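Local coordinates for spermidine N1-acetyltransferase (Vibrio cholerae O1 biovar El Tor, PDB 6DAU), which catalyses transfer of an acetyl group from acetyl-CoA to the polyamines spermidine and spermine, as a dodecameric member of the GNAT superfamily, at residues E34-E37 with Q41-E44. The protein carries 2 engineered substitutions. Residues are numbered along the deposited sequence; the frame is centred on the assembly and turned at random.
Sequences EPYE and QLEE. Engineered in segment 41-44: Q41 (natural residue Glu).
One face of the Y36 ring is covered by L42, whose CD1 stands 4.1 Å from the ring centroid, offset toward the rim in a CH-pi contact, while the backbone O of E34 lies in the ring plane at the edge. The leucine runs alongside the tyrosine with both side chains pointing the same way: L42 CB sits 3.8 Å from Y36 CD2, and L42 CD1 comes within 3.9 Å of Y36 CZ. In Y36, CG sits between the backbone N and the carbonyl carbon (chi1 65°), which brings the ring alongside L42. At the base of the tyrosine side chain, Y36 CB meets Q41 CB at 3.7 Å. The contact joins the short strand 34-36, one half of a two-stranded antiparallel hairpin with 29-31, to the first turns of helix 39-49, within the GNAT domain. I18 of helix 15-24 and W31 of the hairpin also pack against both Y36 and L42, and the phenol OH of Y36 is hydrogen-bonded to N22. At the strand-to-helix turn Q41, an engineered residue in place of the natural glutamate, extends beyond CG and carries its amide back to the chain. Its OE1 accepts a short hydrogen bond of 2.6 Å from the backbone N of E37, nearly straight at the hydrogen (165°) and nearly along the C=O axis of the amide. The same oxygen also takes the N-H of S38, so that two successive backbone amides ahead of the helix are held by one side-chain atom. The second subunit engages both side chains: the backbone O of its I50 is hydrogen-bonded to Q41 NE2, its Y109 hydrogen-bonds E37 OE2, and its R56 forms a salt bridge with E37 OE1.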
loop_
_atom_site.group_PDB
_atom_site.type_symbol
_atom_site.label_atom_id
_atom_site.label_comp_id
_atom_site.label_asym_id
_atom_site.label_seq_id
_atom_site.Cartn_x
_atom_site.Cartn_y
_atom_site.Cartn_z
ATOM N N GLU C 34 3.562 8.945 -22.374
ATOM C CA GLU C 34 2.193 8.917 -21.823
ATOM C C GLU C 34 1.420 10.127 -22.361
ATOM O O GLU C 34 1.920 11.248 -22.282
ATOM C CB GLU C 34 2.226 8.875 -20.306
ATOM C CG GLU C 34 3.162 7.764 -19.761
ATOM C CD GLU C 34 2.694 7.179 -18.452
ATOM O OE1 GLU C 34 1.608 6.615 -18.447
ATOM O OE2 GLU C 34 3.408 7.279 -17.432
ATOM N N PRO C 35 0.233 9.901 -22.959
ATOM C CA PRO C 35 -0.553 11.007 -23.570
ATOM C C PRO C 35 -1.176 11.869 -22.464
ATOM O O PRO C 35 -1.428 11.370 -21.380
ATOM C CB PRO C 35 -1.645 10.264 -24.362
ATOM C CG PRO C 35 -1.885 8.997 -23.544
ATOM C CD PRO C 35 -0.518 8.615 -22.971
ATOM N N TYR C 36 -1.355 13.161 -22.694
ATOM C CA TYR C 36 -2.095 13.992 -21.735
ATOM C C TYR C 36 -2.752 15.117 -22.534
ATOM O O TYR C 36 -2.249 15.484 -23.608
ATOM C CB TYR C 36 -1.183 14.583 -20.658
ATOM C CG TYR C 36 -0.158 15.552 -21.188
ATOM C CD1 TYR C 36 1.063 15.093 -21.723
ATOM C CD2 TYR C 36 -0.423 16.925 -21.207
ATOM C CE1 TYR C 36 2.002 15.980 -22.237
ATOM C CE2 TYR C 36 0.489 17.827 -21.737
ATOM C CZ TYR C 36 1.703 17.367 -22.223
ATOM O OH TYR C 36 2.625 18.283 -22.723
ATOM N N GLU C 37 -3.861 15.645 -22.009
ATOM C CA GLU C 37 -4.457 16.866 -22.550
ATOM C C GLU C 37 -4.539 17.967 -21.481
ATOM O O GLU C 37 -4.433 19.151 -21.805
ATOM C CB GLU C 37 -5.856 16.570 -23.122
ATOM C CG GLU C 37 -5.822 15.540 -24.254
ATOM C CD GLU C 37 -7.157 15.349 -24.939
ATOM O OE1 GLU C 37 -8.118 14.824 -24.352
ATOM O OE2 GLU C 37 -7.252 15.736 -26.102
ATOM N N GLN C 41 -3.205 16.291 -15.639
ATOM C CA GLN C 41 -2.580 15.062 -16.145
ATOM C C GLN C 41 -1.052 15.290 -16.265
ATOM O O GLN C 41 -0.255 14.485 -15.762
ATOM C CB GLN C 41 -3.168 14.671 -17.513
ATOM C CG GLN C 41 -4.543 13.989 -17.469
ATOM C CD GLN C 41 -5.270 14.052 -18.815
ATOM O OE1 GLN C 41 -4.869 14.788 -19.726
ATOM N NE2 GLN C 41 -6.376 13.335 -18.924
ATOM N N LEU C 42 -0.668 16.404 -16.901
ATOM C CA LEU C 42 0.744 16.734 -17.086
ATOM C C LEU C 42 1.486 16.760 -15.745
ATOM O O LEU C 42 2.550 16.168 -15.617
ATOM C CB LEU C 42 0.928 18.074 -17.834
ATOM C CG LEU C 42 2.353 18.640 -17.952
ATOM C CD1 LEU C 42 3.259 17.667 -18.712
ATOM C CD2 LEU C 42 2.304 20.030 -18.648
ATOM N N GLU C 43 0.892 17.408 -14.750
ATOM C CA GLU C 43 1.517 17.513 -13.445
ATOM C C GLU C 43 1.762 16.141 -12.795
ATOM O O GLU C 43 2.841 15.926 -12.219
ATOM C CB GLU C 43 0.741 18.432 -12.504
ATOM C CG GLU C 43 1.588 18.785 -11.284
ATOM C CD GLU C 43 1.072 19.982 -10.503
ATOM O OE1 GLU C 43 -0.164 20.085 -10.321
ATOM O OE2 GLU C 43 1.934 20.807 -10.086
ATOM N N GLU C 44 0.789 15.230 -12.888
ATOM C CA GLU C 44 0.989 13.870 -12.345
ATOM C C GLU C 44 2.115 13.137 -13.101
ATOM O O GLU C 44 2.954 12.485 -12.470
ATOM C CB GLU C 44 -0.280 13.038 -12.361
ATOM C CG GLU C 44 -1.271 13.494 -11.319
ATOM C CD GLU C 44 -2.353 12.480 -11.076
ATOM O OE1 GLU C 44 -3.266 12.818 -10.324
ATOM O OE2 GLU C 44 -2.235 11.336 -11.581
#